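Local coordinates for coclaurine N-methyltransferase (PDB 6GKV), which transfers a methyl group from S-adenosyl-L-methionine to the ring nitrogen of coclaurine and related tetrahydroisoquinolines in plant alkaloid biosynthesis, at residues A[281-292]-A[324-335]. Sequence-based numbering, arbitrary orientation.
Sequences GKHFSRTNEEWL and RGFCLSGMEMFG. With F2W (6,7-dimethoxy-2-methyl-1,2,3,4-tetrahydroisoquinolin-2-ium), chain D.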
ATOM      1  N   GLY A 281       8.834   2.405 -15.209  1.00 35.42           N
ATOM      2  CA  GLY A 281       8.571   3.595 -16.018  1.00 43.65           C
ATOM      3  C   GLY A 281       9.311   3.673 -17.357  1.00 48.16           C
ATOM      4  O   GLY A 281       9.034   4.554 -18.191  1.00 50.24           O
ATOM      5  N   LYS A 282      10.238   2.744 -17.575  1.00 47.06           N
ATOM      6  CA  LYS A 282      11.000   2.689 -18.822  1.00 48.91           C
ATOM      7  C   LYS A 282      10.115   2.297 -20.002  1.00 42.98           C
ATOM      8  O   LYS A 282      10.402   2.626 -21.145  1.00 46.23           O
ATOM      9  CB  LYS A 282      12.170   1.697 -18.694  1.00 47.11           C
ATOM     10  CG  LYS A 282      13.403   2.283 -18.042  1.00 53.50           C
ATOM     11  CD  LYS A 282      14.671   1.582 -18.543  1.00 61.58           C
ATOM     12  CE  LYS A 282      14.632   0.088 -18.230  1.00 72.21           C
ATOM     13  NZ  LYS A 282      15.885  -0.443 -17.605  1.00 77.39           N
ATOM     14  N   HIS A 283       9.051   1.562 -19.721  1.00 44.19           N
ATOM     15  CA  HIS A 283       8.114   1.163 -20.761  1.00 43.10           C
ATOM     16  C   HIS A 283       7.298   2.337 -21.274  1.00 40.38           C
ATOM     17  O   HIS A 283       7.154   2.533 -22.491  1.00 45.42           O
ATOM     18  CB  HIS A 283       7.185   0.077 -20.239  1.00 41.85           C
ATOM     19  CG  HIS A 283       7.897  -1.149 -19.774  1.00 39.70           C
ATOM     20  ND1 HIS A 283       8.302  -2.145 -20.636  1.00 41.49           N
ATOM     21  CD2 HIS A 283       8.255  -1.555 -18.534  1.00 46.34           C
ATOM     22  CE1 HIS A 283       8.885  -3.109 -19.950  1.00 42.04           C
ATOM     23  NE2 HIS A 283       8.862  -2.780 -18.670  1.00 45.22           N
ATOM     24  N   PHE A 284       6.760   3.144 -20.372  1.00 29.71           N
ATOM     25  CA  PHE A 284       6.002   4.280 -20.878  1.00 28.93           C
ATOM     26  C   PHE A 284       6.959   5.347 -21.393  1.00 35.84           C
ATOM     27  O   PHE A 284       6.622   6.116 -22.303  1.00 44.83           O
ATOM     28  CB  PHE A 284       5.040   4.855 -19.833  1.00 22.71           C
ATOM     29  CG  PHE A 284       3.881   5.589 -20.451  1.00 29.45           C
ATOM     30  CD1 PHE A 284       3.603   5.398 -21.784  1.00 42.27           C
ATOM     31  CD2 PHE A 284       3.038   6.395 -19.716  1.00 41.01           C
ATOM     32  CE1 PHE A 284       2.563   6.039 -22.400  1.00 48.25           C
ATOM     33  CE2 PHE A 284       1.960   7.020 -20.345  1.00 45.21           C
ATOM     34  CZ  PHE A 284       1.740   6.853 -21.696  1.00 41.36           C
ATOM     35  N   SER A 285       8.166   5.373 -20.853  1.00 41.97           N
ATOM     36  CA  SER A 285       9.141   6.316 -21.360  1.00 41.95           C
ATOM     37  C   SER A 285       9.433   5.975 -22.805  1.00 46.43           C
ATOM     38  O   SER A 285       9.430   6.850 -23.666  1.00 50.88           O
ATOM     39  CB  SER A 285      10.415   6.303 -20.527  1.00 43.32           C
ATOM     40  OG  SER A 285      11.271   7.355 -20.944  1.00 53.20           O
ATOM     41  N   ARG A 286       9.654   4.694 -23.078  1.00 43.63           N
ATOM     42  CA  ARG A 286      10.050   4.290 -24.419  1.00 44.19           C
ATOM     43  C   ARG A 286       8.888   4.441 -25.382  1.00 42.59           C
ATOM     44  O   ARG A 286       9.075   4.785 -26.554  1.00 50.48           O
ATOM     45  CB  ARG A 286      10.571   2.861 -24.420  1.00 44.63           C
ATOM     46  CG  ARG A 286      12.021   2.735 -23.923  1.00 51.75           C
ATOM     47  CD  ARG A 286      12.725   1.543 -24.572  1.00 54.54           C
ATOM     48  NE  ARG A 286      12.586   1.566 -26.027  1.00 65.43           N
ATOM     49  CZ  ARG A 286      12.790   0.516 -26.818  1.00 74.41           C
ATOM     50  NH1 ARG A 286      13.140  -0.652 -26.292  1.00 75.63           N
ATOM     51  NH2 ARG A 286      12.629   0.632 -28.135  1.00 78.02           N
ATOM     52  N   THR A 287       7.687   4.194 -24.875  1.00 47.34           N
ATOM     53  CA  THR A 287       6.459   4.365 -25.644  1.00 48.50           C
ATOM     54  C   THR A 287       6.328   5.792 -26.198  1.00 39.74           C
ATOM     55  O   THR A 287       6.146   5.984 -27.388  1.00 42.19           O
ATOM     56  CB  THR A 287       5.216   4.030 -24.776  1.00 28.32           C
ATOM     57  OG1 THR A 287       5.244   2.646 -24.424  1.00 37.71           O
ATOM     58  CG2 THR A 287       3.971   4.265 -25.538  1.00 34.12           C
ATOM     59  N   ASN A 288       6.423   6.777 -25.310  1.00 35.12           N
ATOM     60  CA  ASN A 288       6.337   8.171 -25.673  1.00 36.34           C
ATOM     61  C   ASN A 288       7.453   8.568 -26.622  1.00 49.37           C
ATOM     62  O   ASN A 288       7.291   9.493 -27.445  1.00 44.05           O
ATOM     63  CB  ASN A 288       6.395   9.062 -24.435  1.00 38.09           C
ATOM     64  CG  ASN A 288       5.058   9.151 -23.702  1.00 45.84           C
ATOM     65  OD1 ASN A 288       4.179   9.911 -24.104  1.00 52.11           O
ATOM     66  ND2 ASN A 288       4.926   8.425 -22.591  1.00 38.43           N
ATOM     67  N   GLU A 289       8.589   7.886 -26.486  1.00 40.84           N
ATOM     68  CA  GLU A 289       9.769   8.139 -27.325  1.00 46.07           C
ATOM     69  C   GLU A 289       9.548   7.627 -28.741  1.00 45.21           C
ATOM     70  O   GLU A 289      10.046   8.194 -29.704  1.00 56.83           O
ATOM     71  CB  GLU A 289      11.017   7.473 -26.712  1.00 40.76           C
ATOM     72  CG  GLU A 289      12.294   7.588 -27.532  1.00 45.51           C
ATOM     73  CD  GLU A 289      13.496   6.861 -26.891  1.00 55.74           C
ATOM     74  OE1 GLU A 289      13.280   5.985 -26.024  1.00 54.17           O
ATOM     75  OE2 GLU A 289      14.658   7.163 -27.269  1.00 63.56           O
ATOM     76  N   GLU A 290       8.807   6.536 -28.868  1.00 47.86           N
ATOM     77  CA  GLU A 290       8.588   5.962 -30.185  1.00 56.25           C
ATOM     78  C   GLU A 290       7.550   6.794 -30.927  1.00 49.89           C
ATOM     79  O   GLU A 290       7.604   6.925 -32.150  1.00 46.69           O
ATOM     80  CB  GLU A 290       8.171   4.486 -30.075  1.00 52.95           C
ATOM     81  CG  GLU A 290       9.301   3.558 -29.573  1.00 51.76           C
ATOM     82  CD  GLU A 290      10.460   3.424 -30.562  1.00 53.26           C
ATOM     83  OE1 GLU A 290      10.197   3.190 -31.761  1.00 52.09           O
ATOM     84  OE2 GLU A 290      11.640   3.539 -30.140  1.00 57.04           O
ATOM     85  N   TRP A 291       6.618   7.353 -30.160  1.00 42.37           N
ATOM     86  CA  TRP A 291       5.610   8.259 -30.670  1.00 53.02           C
ATOM     87  C   TRP A 291       6.265   9.526 -31.230  1.00 60.65           C
ATOM     88  O   TRP A 291       5.935   9.990 -32.331  1.00 58.85           O
ATOM     89  CB  TRP A 291       4.626   8.627 -29.557  1.00 51.51           C
ATOM     90  CG  TRP A 291       3.654   7.549 -29.177  1.00 49.51           C
ATOM     91  CD1 TRP A 291       3.338   6.436 -29.899  1.00 47.01           C
ATOM     92  CD2 TRP A 291       2.866   7.489 -27.977  1.00 46.13           C
ATOM     93  NE1 TRP A 291       2.398   5.686 -29.224  1.00 42.48           N
ATOM     94  CE2 TRP A 291       2.094   6.310 -28.039  1.00 38.07           C
ATOM     95  CE3 TRP A 291       2.741   8.318 -26.849  1.00 42.41           C
ATOM     96  CZ2 TRP A 291       1.204   5.940 -27.029  1.00 32.77           C
ATOM     97  CZ3 TRP A 291       1.851   7.945 -25.838  1.00 30.12           C
ATOM     98  CH2 TRP A 291       1.092   6.772 -25.943  1.00 31.84           C
ATOM     99  N   LEU A 292       7.191  10.082 -30.451  1.00 58.13           N
ATOM    100  CA  LEU A 292       7.902  11.292 -30.840  1.00 51.85           C
ATOM    101  C   LEU A 292       8.711  11.089 -32.128  1.00 46.09           C
ATOM    102  O   LEU A 292       8.664  11.930 -33.020  1.00 46.67           O
ATOM    103  CB  LEU A 292       8.808  11.745 -29.705  1.00 49.91           C
ATOM    104  CG  LEU A 292       9.751  12.908 -29.989  1.00 56.60           C
ATOM    105  CD1 LEU A 292       8.954  14.174 -30.294  1.00 57.45           C
ATOM    106  CD2 LEU A 292      10.727  13.123 -28.820  1.00 51.77           C
ATOM    107  N   ARG A 324       4.593  17.197 -29.381  1.00 49.96           N
ATOM    108  CA  ARG A 324       5.992  16.992 -28.998  1.00 44.93           C
ATOM    109  C   ARG A 324       6.163  17.074 -27.495  1.00 41.36           C
ATOM    110  O   ARG A 324       6.698  16.162 -26.895  1.00 52.91           O
ATOM    111  CB  ARG A 324       6.898  18.013 -29.675  1.00 48.59           C
ATOM    112  CG  ARG A 324       7.161  17.715 -31.134  1.00 45.13           C
ATOM    113  CD  ARG A 324       7.761  18.926 -31.837  1.00 41.22           C
ATOM    114  NE  ARG A 324       8.162  18.587 -33.191  1.00 44.07           N
ATOM    115  CZ  ARG A 324       8.476  19.476 -34.124  1.00 52.03           C
ATOM    116  NH1 ARG A 324       8.421  20.774 -33.852  1.00 52.65           N
ATOM    117  NH2 ARG A 324       8.827  19.062 -35.333  1.00 46.76           N
ATOM    118  N   GLY A 325       5.683  18.151 -26.879  1.00 39.76           N
ATOM    119  CA  GLY A 325       5.697  18.278 -25.424  1.00 37.07           C
ATOM    120  C   GLY A 325       4.902  17.205 -24.687  1.00 43.93           C
ATOM    121  O   GLY A 325       5.161  16.920 -23.524  1.00 43.28           O
ATOM    122  N   PHE A 326       3.910  16.622 -25.349  1.00 47.54           N
ATOM    123  CA  PHE A 326       3.174  15.500 -24.782  1.00 45.39           C
ATOM    124  C   PHE A 326       4.137  14.358 -24.533  1.00 40.05           C
ATOM    125  O   PHE A 326       4.285  13.854 -23.429  1.00 50.43           O
ATOM    126  CB  PHE A 326       2.079  15.061 -25.751  1.00 45.14           C
ATOM    127  CG  PHE A 326       1.183  13.991 -25.228  1.00 46.90           C
ATOM    128  CD1 PHE A 326       0.021  14.322 -24.533  1.00 52.20           C
ATOM    129  CD2 PHE A 326       1.468  12.655 -25.458  1.00 43.59           C
ATOM    130  CE1 PHE A 326      -0.833  13.336 -24.063  1.00 44.49           C
ATOM    131  CE2 PHE A 326       0.627  11.669 -24.984  1.00 46.15           C
ATOM    132  CZ  PHE A 326      -0.525  12.013 -24.287  1.00 44.26           C
ATOM    133  N   CYS A 327       4.783  13.963 -25.618  1.00 40.10           N
ATOM    134  CA  CYS A 327       5.702  12.855 -25.667  1.00 40.34           C
ATOM    135  C   CYS A 327       7.011  13.119 -24.895  1.00 41.95           C
ATOM    136  O   CYS A 327       7.578  12.207 -24.296  1.00 50.49           O
ATOM    137  CB  CYS A 327       5.988  12.523 -27.130  1.00 35.14           C
ATOM    138  SG  CYS A 327       4.548  12.063 -28.069  1.00 63.53           S
ATOM    139  N   LEU A 328       7.475  14.359 -24.894  1.00 38.44           N
ATOM    140  CA  LEU A 328       8.684  14.712 -24.163  1.00 35.27           C
ATOM    141  C   LEU A 328       8.409  14.645 -22.672  1.00 43.87           C
ATOM    142  O   LEU A 328       9.249  14.125 -21.904  1.00 40.99           O
ATOM    143  CB  LEU A 328       9.172  16.114 -24.541  1.00 33.69           C
ATOM    144  CG  LEU A 328       9.732  16.409 -25.942  1.00 42.09           C
ATOM    145  CD1 LEU A 328      10.142  17.843 -25.967  1.00 40.05           C
ATOM    146  CD2 LEU A 328      10.938  15.539 -26.282  1.00 48.97           C
ATOM    147  N   SER A 329       7.262  15.203 -22.262  1.00 31.08           N
ATOM    148  CA  SER A 329       6.801  15.057 -20.884  1.00 41.54           C
ATOM    149  C   SER A 329       6.759  13.575 -20.489  1.00 42.64           C
ATOM    150  O   SER A 329       7.290  13.189 -19.455  1.00 44.01           O
ATOM    151  CB  SER A 329       5.423  15.673 -20.692  1.00 42.67           C
ATOM    152  OG  SER A 329       5.504  17.078 -20.764  1.00 49.82           O
ATOM    153  N   GLY A 330       6.149  12.752 -21.334  1.00 39.78           N
ATOM    154  CA  GLY A 330       6.095  11.321 -21.089  1.00 49.07           C
ATOM    155  C   GLY A 330       7.466  10.674 -20.995  1.00 48.55           C
ATOM    156  O   GLY A 330       7.729   9.901 -20.075  1.00 45.20           O
ATOM    157  N   MET A 331       8.343  10.985 -21.944  1.00 46.91           N
ATOM    158  CA  MET A 331       9.696  10.426 -21.932  1.00 51.37           C
ATOM    159  C   MET A 331      10.466  10.701 -20.640  1.00 44.01           C
ATOM    160  O   MET A 331      10.987   9.799 -20.012  1.00 39.46           O
ATOM    161  CB  MET A 331      10.512  10.966 -23.098  1.00 51.80           C
ATOM    162  CG  MET A 331      10.497  10.084 -24.314  1.00 64.24           C
ATOM    163  SD  MET A 331      11.483  10.816 -25.628  1.00 96.34           S
ATOM    164  CE  MET A 331      13.101  10.739 -24.916  1.00 52.83           C
ATOM    165  N   GLU A 332      10.538  11.960 -20.254  1.00 44.60           N
ATOM    166  CA  GLU A 332      11.388  12.333 -19.148  1.00 42.18           C
ATOM    167  C   GLU A 332      10.768  11.977 -17.812  1.00 44.05           C
ATOM    168  O   GLU A 332      11.479  11.670 -16.865  1.00 40.03           O
ATOM    169  CB  GLU A 332      11.689  13.832 -19.187  1.00 34.52           C
ATOM    170  CG  GLU A 332      12.553  14.278 -20.348  1.00 37.58           C
ATOM    171  CD  GLU A 332      13.829  13.499 -20.467  1.00 45.38           C
ATOM    172  OE1 GLU A 332      14.623  13.502 -19.492  1.00 58.53           O
ATOM    173  OE2 GLU A 332      14.045  12.888 -21.543  1.00 45.60           O
ATOM    174  N   MET A 333       9.446  12.051 -17.719  1.00 42.09           N
ATOM    175  CA  MET A 333       8.795  11.840 -16.445  1.00 37.93           C
ATOM    176  C   MET A 333       8.889  10.366 -16.055  1.00 39.62           C
ATOM    177  O   MET A 333       9.338  10.020 -14.969  1.00 40.31           O
ATOM    178  CB  MET A 333       7.343  12.300 -16.506  1.00 35.57           C
ATOM    179  CG  MET A 333       6.515  11.720 -15.421  1.00 31.08           C
ATOM    180  SD  MET A 333       4.795  12.135 -15.408  1.00 85.16           S
ATOM    181  CE  MET A 333       4.959  13.562 -14.476  1.00 23.91           C
ATOM    182  N   PHE A 334       8.485   9.497 -16.968  1.00 35.16           N
ATOM    183  CA  PHE A 334       8.490   8.081 -16.702  1.00 38.47           C
ATOM    184  C   PHE A 334       9.868   7.442 -16.784  1.00 40.53           C
ATOM    185  O   PHE A 334      10.118   6.455 -16.116  1.00 34.20           O
ATOM    186  CB  PHE A 334       7.510   7.407 -17.639  1.00 35.90           C
ATOM    187  CG  PHE A 334       6.104   7.702 -17.267  1.00 41.41           C
ATOM    188  CD1 PHE A 334       5.464   8.841 -17.766  1.00 35.05           C
ATOM    189  CD2 PHE A 334       5.444   6.903 -16.336  1.00 30.18           C
ATOM    190  CE1 PHE A 334       4.177   9.154 -17.380  1.00 28.88           C
ATOM    191  CE2 PHE A 334       4.150   7.213 -15.940  1.00 35.87           C
ATOM    192  CZ  PHE A 334       3.520   8.329 -16.463  1.00 44.18           C
ATOM    193  N   GLY A 335      10.766   8.003 -17.582  1.00 44.00           N
ATOM    194  CA  GLY A 335      12.120   7.470 -17.661  1.00 33.91           C
ATOM    195  C   GLY A 335      13.023   7.999 -16.564  1.00 34.39           C
ATOM    196  O   GLY A 335      14.160   7.550 -16.443  1.00 34.98           O
TER
HETATM  197  CAM F2W D 502       2.622  11.641 -21.572  1.00 42.62           C
HETATM  198  OAK F2W D 502       2.357  11.713 -20.152  1.00 40.22           O
HETATM  199  CAB F2W D 502       1.185  11.064 -19.854  1.00 40.37           C
HETATM  200  CAA F2W D 502       0.411  10.396 -20.810  1.00 46.93           C
HETATM  201  CAF F2W D 502      -0.768   9.783 -20.395  1.00 47.90           C
HETATM  202  CAJ F2W D 502      -1.578   9.068 -21.260  1.00 54.78           C
HETATM  203  CAI F2W D 502      -3.078   8.884 -20.862  1.00 59.35           C
HETATM  204  NAH F2W D 502      -3.028   8.206 -19.557  1.00 65.15           N
HETATM  205  CAO F2W D 502      -4.432   8.304 -19.109  1.00 72.54           C
HETATM  206  CAG F2W D 502      -2.334   9.235 -18.778  1.00 50.62           C
HETATM  207  CAE F2W D 502      -1.117   9.766 -19.071  1.00 40.96           C
HETATM  208  CAD F2W D 502      -0.365  10.458 -18.125  1.00 34.43           C
HETATM  209  CAC F2W D 502       0.810  11.072 -18.519  1.00 27.17           C
HETATM  210  OAL F2W D 502       1.635  11.775 -17.681  1.00 42.38           O
HETATM  211  CAN F2W D 502       1.318  11.830 -16.277  1.00 31.92           C
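F284 and F334 meet in the wall of the alkaloid pocket, where two antiparallel helices, 281-292 and 324-335, pack at 160° with axes 7.4 Å apart. The pair is T-shaped: the CD2 edge of F284 stands over the centre of the F334 ring, with centroids 5.0 Å apart. F284 gets there with CG anti to its own N (chi1 -156°), which also brings CE2 to 3.7 Å from CAA of the bound N-methylheliamine, while F334 meets the methoxy oxygen OAL with its ring edge. Replacing F334 with alanine would probably leave the F284 edge without its facing ring and open a gap beside that methoxy group. N288 is a knob among F326, C327, G330 and M331. Its ND2 hydrogen-bonds to F284 O at 2.9 Å, from above the carbonyl plane, on the face opposite N288 N, whereas OD1, buried with no hydrogen-bond partner, lies 3.4 Å from CAM, the methyl of the other methoxy group. At G330 a CB would run into N288 CG; its absence lets the amide rest against G330 CA. Farther from the ligand, S285 OG donates to a lone pair of M331 O at 2.6 Å, and L292 CD2 reaches L328 CD2 at 3.5 Å. This knobs-into-holes helix pair carries F284, N288, F326 and F334 of the N-methylheliamine pocket, consistent with an amine-binding wall beside a Rossmann-like methyltransferase core.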